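Local atomic coordinates of NAD-dependent epimerase/dehydratase (Veillonella parvula, PDB entry 4HNG), a protein that probably binds a nicotinamide dinucleotide cofactor on a Rossmann-type fold and may act as an epimerase, dehydratase or related oxidoreductase. Residues Tyr7-Gly12 and His32-Gly37; Gly15-Lys20 and Val180-Val185; Glu144-Tyr149 and Phe201-Ile206; Lys163-Leu168 and Val185-Phe190. All coordinates share one frame; numbering follows the deposited sequence.

Contact 1 of 4, residues Tyr7-Gly12 and His32-Gly37; sequences YITILG and HITLYG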
loop_
_atom_site.group_PDB
_atom_site.type_symbol
_atom_site.label_atom_id
_atom_site.label_comp_id
_atom_site.label_asym_id
_atom_site.label_seq_id
_atom_site.Cartn_x
_atom_site.Cartn_y
_atom_site.Cartn_z
ATOM N N TYR A 7 -2.760 5.783 15.790
ATOM C CA TYR A 7 -3.248 6.696 14.763
ATOM C C TYR A 7 -2.633 6.390 13.413
ATOM O O TYR A 7 -1.409 6.468 13.256
ATOM C CB TYR A 7 -2.964 8.151 15.137
ATOM C CG TYR A 7 -3.517 8.543 16.487
ATOM C CD1 TYR A 7 -4.822 8.991 16.616
ATOM C CD2 TYR A 7 -2.738 8.453 17.631
ATOM C CE1 TYR A 7 -5.339 9.345 17.851
ATOM C CE2 TYR A 7 -3.242 8.805 18.866
ATOM C CZ TYR A 7 -4.544 9.249 18.970
ATOM O OH TYR A 7 -5.041 9.601 20.207
ATOM N N ILE A 8 -3.488 6.033 12.462
ATOM C CA ILE A 8 -3.072 5.762 11.094
ATOM C C ILE A 8 -3.784 6.684 10.118
ATOM O O ILE A 8 -4.990 6.900 10.217
ATOM C CB ILE A 8 -3.309 4.276 10.716
ATOM C CG1 ILE A 8 -2.860 4.001 9.286
ATOM C CG2 ILE A 8 -4.778 3.896 10.888
ATOM C CD1 ILE A 8 -2.784 2.516 8.956
ATOM N N THR A 9 -3.028 7.231 9.171
ATOM C CA THR A 9 -3.621 7.912 8.033
ATOM C C THR A 9 -3.479 7.072 6.768
ATOM O O THR A 9 -2.385 6.621 6.426
ATOM C CB THR A 9 -2.997 9.291 7.809
ATOM O OG1 THR A 9 -3.302 10.130 8.934
ATOM C CG2 THR A 9 -3.565 9.929 6.561
ATOM N N ILE A 10 -4.608 6.861 6.109
ATOM C CA ILE A 10 -4.657 6.087 4.877
ATOM C C ILE A 10 -4.802 7.029 3.698
ATOM O O ILE A 10 -5.830 7.681 3.537
ATOM C CB ILE A 10 -5.818 5.089 4.922
ATOM C CG1 ILE A 10 -5.540 4.057 6.026
ATOM C CG2 ILE A 10 -6.011 4.424 3.553
ATOM C CD1 ILE A 10 -6.684 3.087 6.280
ATOM N N LEU A 11 -3.743 7.126 2.906
ATOM C CA LEU A 11 -3.736 7.953 1.707
ATOM C C LEU A 11 -4.190 7.095 0.539
ATOM O O LEU A 11 -3.769 5.946 0.415
ATOM C CB LEU A 11 -2.330 8.507 1.470
ATOM C CG LEU A 11 -1.739 9.330 2.614
ATOM C CD1 LEU A 11 -0.360 9.842 2.260
ATOM C CD2 LEU A 11 -2.677 10.499 2.929
ATOM N N GLY A 12 -5.069 7.631 -0.299
ATOM C CA GLY A 12 -5.661 6.844 -1.366
ATOM C C GLY A 12 -6.742 5.924 -0.822
ATOM O O GLY A 12 -6.861 4.767 -1.220
ATOM N N HIS A 32 -7.402 4.726 15.578
ATOM C CA HIS A 32 -8.106 5.880 15.040
ATOM C C HIS A 32 -7.624 6.112 13.621
ATOM O O HIS A 32 -6.433 6.303 13.383
ATOM C CB HIS A 32 -7.849 7.125 15.891
ATOM C CG HIS A 32 -8.596 7.135 17.185
ATOM N ND1 HIS A 32 -8.518 6.105 18.097
ATOM C CD2 HIS A 32 -9.442 8.047 17.719
ATOM C CE1 HIS A 32 -9.281 6.383 19.140
ATOM N NE2 HIS A 32 -9.854 7.557 18.934
ATOM N N ILE A 33 -8.559 6.109 12.680
ATOM C CA ILE A 33 -8.230 6.099 11.261
ATOM C C ILE A 33 -8.602 7.412 10.582
ATOM O O ILE A 33 -9.718 7.912 10.724
ATOM C CB ILE A 33 -8.942 4.929 10.552
ATOM C CG1 ILE A 33 -8.579 3.606 11.232
ATOM C CG2 ILE A 33 -8.602 4.902 9.072
ATOM C CD1 ILE A 33 -9.464 2.461 10.814
ATOM N N THR A 34 -7.644 7.976 9.857
ATOM C CA THR A 34 -7.888 9.146 9.027
ATOM C C THR A 34 -7.788 8.741 7.560
ATOM O O THR A 34 -6.770 8.182 7.123
ATOM C CB THR A 34 -6.894 10.285 9.360
ATOM O OG1 THR A 34 -7.098 10.698 10.716
ATOM C CG2 THR A 34 -7.106 11.473 8.443
ATOM N N LEU A 35 -8.855 8.998 6.816
ATOM C CA LEU A 35 -8.941 8.645 5.401
ATOM C C LEU A 35 -8.771 9.896 4.569
ATOM O O LEU A 35 -9.449 10.896 4.802
ATOM C CB LEU A 35 -10.295 8.007 5.086
ATOM C CG LEU A 35 -10.651 6.781 5.928
ATOM C CD1 LEU A 35 -12.000 6.201 5.557
ATOM C CD2 LEU A 35 -9.542 5.741 5.790
ATOM N N TYR A 36 -7.878 9.835 3.592
ATOM C CA TYR A 36 -7.607 10.974 2.730
ATOM C C TYR A 36 -7.715 10.568 1.274
ATOM O O TYR A 36 -7.237 9.498 0.887
ATOM C CB TYR A 36 -6.218 11.554 3.005
ATOM C CG TYR A 36 -5.936 12.826 2.226
ATOM C CD1 TYR A 36 -6.446 14.047 2.652
ATOM C CD2 TYR A 36 -5.173 12.807 1.061
ATOM C CE1 TYR A 36 -6.206 15.212 1.948
ATOM C CE2 TYR A 36 -4.921 13.979 0.345
ATOM C CZ TYR A 36 -5.445 15.172 0.800
ATOM O OH TYR A 36 -5.205 16.335 0.114
ATOM N N GLY A 37 -8.319 11.440 0.474
ATOM C CA GLY A 37 -8.535 11.179 -0.938
ATOM C C GLY A 37 -9.627 12.043 -1.525
ATOM O O GLY A 37 -10.247 12.837 -0.818
#
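Ile8 and Ile10 of strand 7-11 work their backbones against His32, Thr34 and Tyr36 of strand 32-37, and four good hydrogen bonds result. Ile8 N donates to His32 O at 3.1 Å and Ile8 O takes Thr34 N; one step on, Ile10 N reaches Thr34 O at 2.7 Å with an N-H...O angle of 170°, and Ile10 O accepts from Tyr36 N at 3.0 Å. A weak bond from Gly12 N to Tyr36 O ends the ladder. Thr9 and Leu11 turn their backbone groups the other way, to Val76 and Phe78 in the next parallel strand, so the central strand is satisfied on both edges.

Two side-chain hydroxyls have mates outside the pair of strands: that of Thr9 is bonded to Ala70 O and that of Tyr36 to Ser60 O. Beta-branched residues suit these extended positions. On one face Ile8 CG2 lies 3.8 Å from Ile33 CG1, while Ile10 CD1 meets Ile33 CG2 and Ile10 CB meets Leu35 CD2, with helix 16-28 packed on Ile10, Ile33 and Leu35. On the other face Leu11 CD2 presses on Tyr36 CB at 3.7 Å. Gly12, with a positive phi of 77°, begins the turn into the helix. Parallel strands joined through helix 16-28 form the first beta-alpha-beta unit of a Rossmann fold.

Contact 2 of 4, residues Gly15-Lys20 and Val180-Val185; sequences GQIAQK and VSREAV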
loop_
_atom_site.group_PDB
_atom_site.type_symbol
_atom_site.label_atom_id
_atom_site.label_comp_id
_atom_site.label_asym_id
_atom_site.label_seq_id
_atom_site.Cartn_x
_atom_site.Cartn_y
_atom_site.Cartn_z
ATOM N N GLY A 15 -9.205 3.174 -2.647
ATOM C CA GLY A 15 -8.729 2.004 -3.376
ATOM C C GLY A 15 -9.213 0.719 -2.722
ATOM O O GLY A 15 -9.554 0.724 -1.545
ATOM N N GLN A 16 -9.262 -0.376 -3.476
ATOM C CA GLN A 16 -9.826 -1.615 -2.931
ATOM C C GLN A 16 -9.080 -2.139 -1.704
ATOM O O GLN A 16 -9.698 -2.462 -0.685
ATOM C CB GLN A 16 -9.875 -2.712 -3.986
ATOM C CG GLN A 16 -10.852 -2.475 -5.103
ATOM C CD GLN A 16 -11.092 -3.735 -5.910
ATOM O OE1 GLN A 16 -11.515 -4.758 -5.369
ATOM N NE2 GLN A 16 -10.793 -3.677 -7.199
ATOM N N ILE A 17 -7.752 -2.239 -1.789
ATOM C CA ILE A 17 -6.988 -2.683 -0.627
ATOM C C ILE A 17 -7.156 -1.706 0.532
ATOM O O ILE A 17 -7.327 -2.118 1.675
ATOM C CB ILE A 17 -5.499 -2.907 -0.963
ATOM C CG1 ILE A 17 -5.353 -4.203 -1.762
ATOM C CG2 ILE A 17 -4.641 -2.984 0.322
ATOM C CD1 ILE A 17 -3.984 -4.420 -2.323
ATOM N N ALA A 18 -7.142 -0.408 0.236
ATOM C CA ALA A 18 -7.270 0.588 1.294
ATOM C C ALA A 18 -8.614 0.444 2.021
ATOM O O ALA A 18 -8.669 0.564 3.246
ATOM C CB ALA A 18 -7.106 2.003 0.721
ATOM N N GLN A 19 -9.688 0.177 1.286
ATOM C CA GLN A 19 -10.999 0.036 1.923
ATOM C C GLN A 19 -11.059 -1.247 2.757
ATOM O O GLN A 19 -11.591 -1.252 3.865
ATOM C CB GLN A 19 -12.134 0.041 0.898
ATOM C CG GLN A 19 -12.262 1.346 0.120
ATOM C CD GLN A 19 -13.635 1.538 -0.476
ATOM O OE1 GLN A 19 -14.647 1.207 0.150
ATOM N NE2 GLN A 19 -13.686 2.072 -1.691
ATOM N N LYS A 20 -10.518 -2.336 2.222
ATOM C CA LYS A 20 -10.479 -3.596 2.972
ATOM C C LYS A 20 -9.619 -3.464 4.229
ATOM O O LYS A 20 -9.951 -3.988 5.293
ATOM C CB LYS A 20 -9.996 -4.742 2.081
ATOM C CG LYS A 20 -11.015 -5.149 1.012
ATOM C CD LYS A 20 -10.466 -6.277 0.143
ATOM C CE LYS A 20 -11.430 -6.659 -0.983
ATOM N NZ LYS A 20 -12.689 -7.249 -0.465
ATOM N N VAL A 180 -2.093 -12.861 -5.900
ATOM C CA VAL A 180 -2.326 -12.807 -4.455
ATOM C C VAL A 180 -3.683 -12.132 -4.249
ATOM O O VAL A 180 -4.082 -11.261 -5.030
ATOM C CB VAL A 180 -1.194 -12.081 -3.696
ATOM C CG1 VAL A 180 -1.172 -10.599 -4.031
ATOM C CG2 VAL A 180 -1.324 -12.317 -2.184
ATOM N N SER A 181 -4.428 -12.566 -3.242
ATOM C CA SER A 181 -5.740 -11.962 -3.023
ATOM C C SER A 181 -5.580 -10.658 -2.254
ATOM O O SER A 181 -4.625 -10.472 -1.495
ATOM C CB SER A 181 -6.676 -12.903 -2.271
ATOM O OG SER A 181 -6.296 -13.007 -0.908
ATOM N N ARG A 182 -6.523 -9.746 -2.462
ATOM C CA ARG A 182 -6.468 -8.494 -1.715
ATOM C C ARG A 182 -6.655 -8.761 -0.224
ATOM O O ARG A 182 -6.056 -8.081 0.604
ATOM C CB ARG A 182 -7.517 -7.511 -2.238
ATOM C CG ARG A 182 -7.235 -7.000 -3.641
ATOM C CD ARG A 182 -8.138 -5.831 -4.017
ATOM N NE ARG A 182 -7.805 -5.325 -5.346
ATOM C CZ ARG A 182 -8.163 -5.923 -6.476
ATOM N NH1 ARG A 182 -8.889 -7.039 -6.440
ATOM N NH2 ARG A 182 -7.806 -5.406 -7.650
ATOM N N GLU A 183 -7.456 -9.762 0.115
ATOM C CA GLU A 183 -7.641 -10.143 1.514
ATOM C C GLU A 183 -6.316 -10.602 2.155
ATOM O O GLU A 183 -6.026 -10.290 3.310
ATOM C CB GLU A 183 -8.716 -11.231 1.639
ATOM C CG GLU A 183 -10.149 -10.769 1.295
ATOM C CD GLU A 183 -10.492 -10.806 -0.196
ATOM O OE1 GLU A 183 -9.613 -11.094 -1.035
ATOM O OE2 GLU A 183 -11.668 -10.554 -0.525
ATOM N N ALA A 184 -5.513 -11.342 1.405
ATOM C CA ALA A 184 -4.217 -11.788 1.901
ATOM C C ALA A 184 -3.268 -10.617 2.091
ATOM O O ALA A 184 -2.525 -10.557 3.076
ATOM C CB ALA A 184 -3.608 -12.832 0.956
ATOM N N VAL A 185 -3.283 -9.678 1.144
ATOM C CA VAL A 185 -2.436 -8.495 1.275
ATOM C C VAL A 185 -2.830 -7.706 2.527
ATOM O O VAL A 185 -1.969 -7.227 3.261
ATOM C CB VAL A 185 -2.504 -7.598 0.029
ATOM C CG1 VAL A 185 -1.699 -6.315 0.235
ATOM C CG2 VAL A 185 -1.973 -8.343 -1.191
HETATM O O HOH W 1 -13.296 -9.584 1.296
#
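Gln16 lays its side-chain amide over one face of the Arg182 guanidinium, the two planes only 18° apart, where the first helix of the Rossmann fold, 16-28, meets the start of helix 182-193. Gln16 NE2 sits 3.5 Å from Arg182 CZ. The stack is one of flat surfaces and not a hydrogen bond, because NE2 and the guanidinium nitrogens are all donors; Asn159 supplies the polar partners, taking a bond from Arg182 NH1 and giving one to Gln16 OE1.

The tighter, apolar part is formed by Ile17, Val185 and the arginine chain. Ile17 CD1 touches Val185 CG1 at 3.9 Å, and Ile17 CG1 packs at the same distance on Arg182 CG, the arginine chain running extended from CG to NE across the isoleucine. Branched aliphatic side chains suit this place, where Leu154 and Leu157 of strand 148-158 adjoin Ile17. An alanine in place of Arg182 would probably leave the Gln16 amide without its stacking surface and Asn159 without a donor, and open a gap beside Ile17.

Toward solvent the contact is looser. Lys20 runs its methylenes past Arg182 CB, then bends at its last torsion (chi4 -66°), bringing its ammonium toward Glu183, whose other oxygen, OE1, is held by Asp160 N. The salt bridge is long and its hydrogen bond weak, with Lys20 NZ 3.5 Å from Glu183 OE2. A water completes the link, accepting from Lys20 NZ at 3.0 Å and donating to Glu183 OE2 at 2.6 Å.

Contact 3 of 4, residues Glu144-Tyr149 and Phe201-Ile206; sequences ESNLNY and FHRTSI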
loop_
_atom_site.group_PDB
_atom_site.type_symbol
_atom_site.label_atom_id
_atom_site.label_comp_id
_atom_site.label_asym_id
_atom_site.label_seq_id
_atom_site.Cartn_x
_atom_site.Cartn_y
_atom_site.Cartn_z
ATOM N N GLU A 144 14.429 7.269 -1.947
ATOM C CA GLU A 144 15.394 8.357 -1.810
ATOM C C GLU A 144 15.106 9.234 -0.602
ATOM O O GLU A 144 15.920 10.077 -0.253
ATOM C CB GLU A 144 15.404 9.211 -3.077
ATOM C CG GLU A 144 16.044 8.517 -4.267
ATOM C CD GLU A 144 15.541 9.034 -5.603
ATOM O OE1 GLU A 144 14.903 10.112 -5.646
ATOM O OE2 GLU A 144 15.777 8.346 -6.618
ATOM N N SER A 145 13.949 9.033 0.023
ATOM C CA SER A 145 13.600 9.768 1.245
ATOM C C SER A 145 14.365 9.220 2.448
ATOM O O SER A 145 15.083 8.226 2.331
ATOM C CB SER A 145 12.093 9.667 1.527
ATOM O OG SER A 145 11.769 8.409 2.112
ATOM N N ASN A 146 14.207 9.861 3.603
ATOM C CA ASN A 146 14.770 9.324 4.839
ATOM C C ASN A 146 13.701 8.686 5.731
ATOM O O ASN A 146 13.907 8.523 6.938
ATOM C CB ASN A 146 15.558 10.392 5.601
ATOM C CG ASN A 146 16.577 9.786 6.526
ATOM O OD1 ASN A 146 17.125 8.717 6.235
ATOM N ND2 ASN A 146 16.831 10.443 7.656
ATOM N N LEU A 147 12.577 8.307 5.126
ATOM C CA LEU A 147 11.457 7.735 5.872
ATOM C C LEU A 147 11.738 6.300 6.292
ATOM O O LEU A 147 12.482 5.573 5.625
ATOM C CB LEU A 147 10.170 7.782 5.046
ATOM C CG LEU A 147 9.605 9.180 4.777
ATOM C CD1 LEU A 147 8.626 9.173 3.622
ATOM C CD2 LEU A 147 8.943 9.712 6.039
ATOM N N ASN A 148 11.144 5.905 7.409
ATOM C CA ASN A 148 11.143 4.502 7.803
ATOM C C ASN A 148 10.047 3.798 7.001
ATOM O O ASN A 148 8.919 3.604 7.481
ATOM C CB ASN A 148 10.893 4.388 9.308
ATOM C CG ASN A 148 10.876 2.958 9.782
ATOM O OD1 ASN A 148 11.121 2.037 9.007
ATOM N ND2 ASN A 148 10.568 2.765 11.053
ATOM N N TYR A 149 10.360 3.450 5.754
ATOM C CA TYR A 149 9.359 2.920 4.830
ATOM C C TYR A 149 9.391 1.403 4.698
ATOM O O TYR A 149 10.420 0.770 4.885
ATOM C CB TYR A 149 9.520 3.542 3.426
ATOM C CG TYR A 149 10.762 3.087 2.691
ATOM C CD1 TYR A 149 10.791 1.856 2.033
ATOM C CD2 TYR A 149 11.904 3.872 2.663
ATOM C CE1 TYR A 149 11.926 1.420 1.379
ATOM C CE2 TYR A 149 13.044 3.453 2.002
ATOM C CZ TYR A 149 13.053 2.219 1.359
ATOM O OH TYR A 149 14.202 1.819 0.714
ATOM N N PHE A 201 11.230 -4.637 8.597
ATOM C CA PHE A 201 10.433 -3.825 7.704
ATOM C C PHE A 201 11.001 -2.422 7.582
ATOM O O PHE A 201 10.408 -1.555 6.947
ATOM C CB PHE A 201 8.989 -3.797 8.198
ATOM C CG PHE A 201 8.429 -5.172 8.422
ATOM C CD1 PHE A 201 8.263 -6.028 7.353
ATOM C CD2 PHE A 201 8.118 -5.622 9.695
ATOM C CE1 PHE A 201 7.773 -7.316 7.540
ATOM C CE2 PHE A 201 7.623 -6.908 9.889
ATOM C CZ PHE A 201 7.455 -7.751 8.806
ATOM N N HIS A 202 12.174 -2.216 8.158
ATOM C CA HIS A 202 12.763 -0.883 8.178
ATOM C C HIS A 202 13.475 -0.600 6.851
ATOM O O HIS A 202 14.526 -1.176 6.565
ATOM C CB HIS A 202 13.724 -0.755 9.368
ATOM C CG HIS A 202 14.391 0.581 9.460
ATOM N ND1 HIS A 202 15.556 0.877 8.785
ATOM C CD2 HIS A 202 14.048 1.703 10.134
ATOM C CE1 HIS A 202 15.901 2.128 9.038
ATOM N NE2 HIS A 202 15.002 2.652 9.855
ATOM N N ARG A 203 12.902 0.296 6.054
ATOM C CA ARG A 203 13.446 0.648 4.741
ATOM C C ARG A 203 13.674 -0.575 3.872
ATOM O O ARG A 203 14.732 -0.750 3.256
ATOM C CB ARG A 203 14.704 1.521 4.886
ATOM C CG ARG A 203 14.383 2.880 5.513
ATOM C CD ARG A 203 15.611 3.763 5.698
ATOM N NE ARG A 203 16.259 4.140 4.440
ATOM C CZ ARG A 203 15.900 5.168 3.673
ATOM N NH1 ARG A 203 16.575 5.433 2.560
ATOM N NH2 ARG A 203 14.855 5.922 3.999
ATOM N N THR A 204 12.651 -1.414 3.815
ATOM C CA THR A 204 12.740 -2.613 2.994
ATOM C C THR A 204 11.659 -2.625 1.926
ATOM O O THR A 204 10.673 -1.898 2.006
ATOM C CB THR A 204 12.630 -3.896 3.840
ATOM O OG1 THR A 204 11.380 -3.883 4.533
ATOM C CG2 THR A 204 13.787 -4.003 4.838
ATOM N N SER A 205 11.888 -3.434 0.901
ATOM C CA SER A 205 10.963 -3.639 -0.195
ATOM C C SER A 205 10.702 -5.136 -0.315
ATOM O O SER A 205 11.593 -5.926 -0.659
ATOM C CB SER A 205 11.547 -3.107 -1.495
ATOM O OG SER A 205 10.694 -3.424 -2.587
ATOM N N ILE A 206 9.471 -5.518 -0.020
ATOM C CA ILE A 206 9.137 -6.917 0.209
ATOM C C ILE A 206 8.006 -7.322 -0.715
ATOM O O ILE A 206 6.984 -6.643 -0.792
ATOM C CB ILE A 206 8.688 -7.109 1.664
ATOM C CG1 ILE A 206 9.827 -6.762 2.628
ATOM C CG2 ILE A 206 8.265 -8.547 1.925
ATOM C CD1 ILE A 206 9.371 -6.715 4.071
HETATM O O HOH W 2 14.913 5.876 8.858
HETATM O O HOH W 3 16.790 -0.041 1.903
#
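Arg203 rides over Tyr149, its CA 3.7 Å from the ring centroid and only 10° off the ring normal, a CH-pi contact. The arginine then bends at chi3, which carries the guanidinium past the ring's rim: Tyr149 CE2 lies over the centre of one guanidinium face, 3.7 Å from Arg203 CZ. The planes stand 69° apart, so this is no parallel stack. Tyr149 has CG between its backbone N and carbonyl carbon (chi1 70°), a position that sets the ring beneath Arg203.

The edge of the guanidinium serves two backbone carbonyls. Arg203 NH2 donates to Ser145 O and to Leu147 O, both at 2.9 Å, and Arg203 NH1 adds a weak bond to Ser145 O. The Ser145 carbonyl is approached from above its plane. An ST turn, Leu147 N to Ser145 OG, helps shape this loop. Beside it Asn148 OD1 lies 3.2 Å from His202 CD2, while Asn148 ND2 is bonded to Glu198.

A long arginine suits this place, since one cation can bridge carbonyls two residues apart. It joins the loop after helix 129-144 to the turn before strand 204-209, and the negative ends of these carbonyl dipoles probably help to stabilise its positive charge.

Contact 4 of 4, residues Lys163-Leu168 and Val185-Phe190; sequences KTDYEL and VVKAIF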
loop_
_atom_site.group_PDB
_atom_site.type_symbol
_atom_site.label_atom_id
_atom_site.label_comp_id
_atom_site.label_asym_id
_atom_site.label_seq_id
_atom_site.Cartn_x
_atom_site.Cartn_y
_atom_site.Cartn_z
ATOM N N LYS A 163 -9.245 -16.969 0.498
ATOM C CA LYS A 163 -7.819 -17.047 0.198
ATOM C C LYS A 163 -7.058 -15.966 0.970
ATOM O O LYS A 163 -6.918 -14.840 0.487
ATOM C CB LYS A 163 -7.573 -16.846 -1.301
ATOM C CG LYS A 163 -8.156 -17.908 -2.211
ATOM C CD LYS A 163 -7.417 -19.228 -2.076
ATOM C CE LYS A 163 -7.585 -20.088 -3.324
ATOM N NZ LYS A 163 -6.800 -19.552 -4.478
ATOM N N THR A 164 -6.564 -16.298 2.159
ATOM C CA THR A 164 -5.891 -15.302 2.991
ATOM C C THR A 164 -4.402 -15.587 3.201
ATOM O O THR A 164 -3.730 -14.883 3.952
ATOM C CB THR A 164 -6.568 -15.156 4.369
ATOM O OG1 THR A 164 -6.666 -16.443 4.992
ATOM C CG2 THR A 164 -7.963 -14.570 4.216
ATOM N N ASP A 165 -3.894 -16.617 2.533
ATOM C CA ASP A 165 -2.495 -17.015 2.677
ATOM C C ASP A 165 -1.575 -16.109 1.878
ATOM O O ASP A 165 -1.833 -15.811 0.705
ATOM C CB ASP A 165 -2.295 -18.462 2.215
ATOM C CG ASP A 165 -2.581 -19.471 3.310
ATOM O OD1 ASP A 165 -3.335 -19.142 4.251
ATOM O OD2 ASP A 165 -2.049 -20.597 3.222
ATOM N N TYR A 166 -0.491 -15.671 2.515
ATOM C CA TYR A 166 0.531 -14.913 1.812
ATOM C C TYR A 166 1.911 -15.387 2.202
ATOM O O TYR A 166 2.096 -16.045 3.223
ATOM C CB TYR A 166 0.419 -13.404 2.077
ATOM C CG TYR A 166 0.774 -12.993 3.488
ATOM C CD1 TYR A 166 2.087 -12.681 3.833
ATOM C CD2 TYR A 166 -0.201 -12.905 4.473
ATOM C CE1 TYR A 166 2.415 -12.296 5.114
ATOM C CE2 TYR A 166 0.119 -12.521 5.770
ATOM C CZ TYR A 166 1.427 -12.227 6.086
ATOM O OH TYR A 166 1.743 -11.846 7.370
ATOM N N GLU A 167 2.878 -15.055 1.362
ATOM C CA GLU A 167 4.275 -15.140 1.765
ATOM C C GLU A 167 4.995 -13.861 1.391
ATOM O O GLU A 167 4.598 -13.150 0.459
ATOM C CB GLU A 167 4.970 -16.356 1.153
ATOM C CG GLU A 167 4.994 -16.334 -0.360
ATOM C CD GLU A 167 5.504 -17.639 -0.960
ATOM O OE1 GLU A 167 6.029 -18.493 -0.212
ATOM O OE2 GLU A 167 5.364 -17.819 -2.189
ATOM N N LEU A 168 6.056 -13.567 2.136
ATOM C CA LEU A 168 6.856 -12.361 1.939
ATOM C C LEU A 168 8.135 -12.745 1.215
ATOM O O LEU A 168 8.815 -13.711 1.588
ATOM C CB LEU A 168 7.170 -11.691 3.280
ATOM C CG LEU A 168 5.932 -11.273 4.078
ATOM C CD1 LEU A 168 6.340 -10.681 5.416
ATOM C CD2 LEU A 168 5.043 -10.288 3.308
ATOM N N VAL A 185 -3.283 -9.678 1.144
ATOM C CA VAL A 185 -2.436 -8.495 1.275
ATOM C C VAL A 185 -2.830 -7.706 2.527
ATOM O O VAL A 185 -1.969 -7.227 3.261
ATOM C CB VAL A 185 -2.504 -7.598 0.029
ATOM C CG1 VAL A 185 -1.699 -6.315 0.235
ATOM C CG2 VAL A 185 -1.973 -8.343 -1.191
ATOM N N VAL A 186 -4.136 -7.569 2.752
ATOM C CA VAL A 186 -4.618 -6.856 3.936
ATOM C C VAL A 186 -4.136 -7.557 5.213
ATOM O O VAL A 186 -3.714 -6.906 6.168
ATOM C CB VAL A 186 -6.150 -6.667 3.917
ATOM C CG1 VAL A 186 -6.673 -6.270 5.305
ATOM C CG2 VAL A 186 -6.528 -5.629 2.863
ATOM N N LYS A 187 -4.164 -8.885 5.230
ATOM C CA LYS A 187 -3.643 -9.613 6.379
ATOM C C LYS A 187 -2.147 -9.329 6.577
ATOM O O LYS A 187 -1.677 -9.135 7.704
ATOM C CB LYS A 187 -3.887 -11.117 6.243
ATOM C CG LYS A 187 -3.806 -11.857 7.574
ATOM C CD LYS A 187 -3.942 -13.368 7.402
ATOM C CE LYS A 187 -2.639 -13.978 6.898
ATOM N NZ LYS A 187 -2.720 -15.452 6.701
ATOM N N ALA A 188 -1.398 -9.282 5.482
ATOM C CA ALA A 188 0.025 -8.955 5.588
ATOM C C ALA A 188 0.260 -7.554 6.154
ATOM O O ALA A 188 1.130 -7.382 6.987
ATOM C CB ALA A 188 0.745 -9.139 4.247
ATOM N N ILE A 189 -0.526 -6.571 5.707
ATOM C CA ILE A 189 -0.387 -5.210 6.204
ATOM C C ILE A 189 -0.725 -5.171 7.688
ATOM O O ILE A 189 -0.003 -4.562 8.490
ATOM C CB ILE A 189 -1.294 -4.249 5.446
ATOM C CG1 ILE A 189 -0.850 -4.127 3.978
ATOM C CG2 ILE A 189 -1.257 -2.886 6.111
ATOM C CD1 ILE A 189 -1.956 -3.622 3.054
ATOM N N PHE A 190 -1.815 -5.842 8.055
ATOM C CA PHE A 190 -2.225 -5.949 9.453
ATOM C C PHE A 190 -1.117 -6.548 10.291
ATOM O O PHE A 190 -0.812 -6.055 11.373
ATOM C CB PHE A 190 -3.472 -6.828 9.552
ATOM C CG PHE A 190 -4.008 -6.973 10.947
ATOM C CD1 PHE A 190 -5.018 -6.140 11.400
ATOM C CD2 PHE A 190 -3.519 -7.954 11.798
ATOM C CE1 PHE A 190 -5.525 -6.276 12.683
ATOM C CE2 PHE A 190 -4.018 -8.093 13.083
ATOM C CZ PHE A 190 -5.029 -7.252 13.524
HETATM O O HOH W 4 -0.350 -16.483 5.527
#
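Thr164 makes the first link, its backbone oxygen taking a hydrogen bond from Lys187 NZ at 3.0 Å. The ammonium comes from above the carbonyl plane. Lys187 starts with CG anti to its backbone N (chi1 -160°) and bends at chi3 (78°), so the long flexible chain can arch from the helix to the loop. Asp165 follows, its OD1 4.5 Å from Lys187 NZ, too far for a salt bridge but likely to favour the positive charge electrostatically.

Tyr166 carries the packing. A water accepts from both Tyr166 N, at 3.1 Å, and Lys187 NZ, at 2.8 Å, joining the backbone to the same ammonium. The ring lies flat on the helix: Ala188 CB stands 3.5 Å from the ring centroid, 6° off the normal, in a CH-pi contact that the smallness of alanine permits. Lys187 CE meets the ring's edge at CE2, and the hydroxyl extends to a hydrogen bond with Asp191. With an alanine at Tyr166, Ala188 would probably lose its aromatic cover and Asp191 its hydroxyl partner.

Beyond it the chain enters strand 167-169, where Glu167 has a backbone bond to Gly209 and Leu168 packs on Ile206 and Val208. Segment 163-168 thus runs along one side of helix 182-193 toward strand 204-209, while Val186 and Ile189 of that helix pack on helix 16-28 and Val185 on strand 148-158.

From the N terminus, contact 1 closes the first loop, pairing strands 7-11 and 32-37 around helix 16-28. That helix begins within this loop yet meets residues 180-185 in contact 2, so contacts 1 and 2 cross; Ala18 touches both Ile10 and Gly12. Contact 3 opens after contact 1 has closed and joins residues 144-149 to 201-206. Contact 4 lies wholly within that span, and Leu168 packs on Ile206 between them. Contact 2 crosses both contacts 3 and 4, shares Val185 with contact 4, and touches it also through Ser181 and Lys163. Together they tie the N-terminal strands and first helix to helix 182-193 and the late strands of the same sheet.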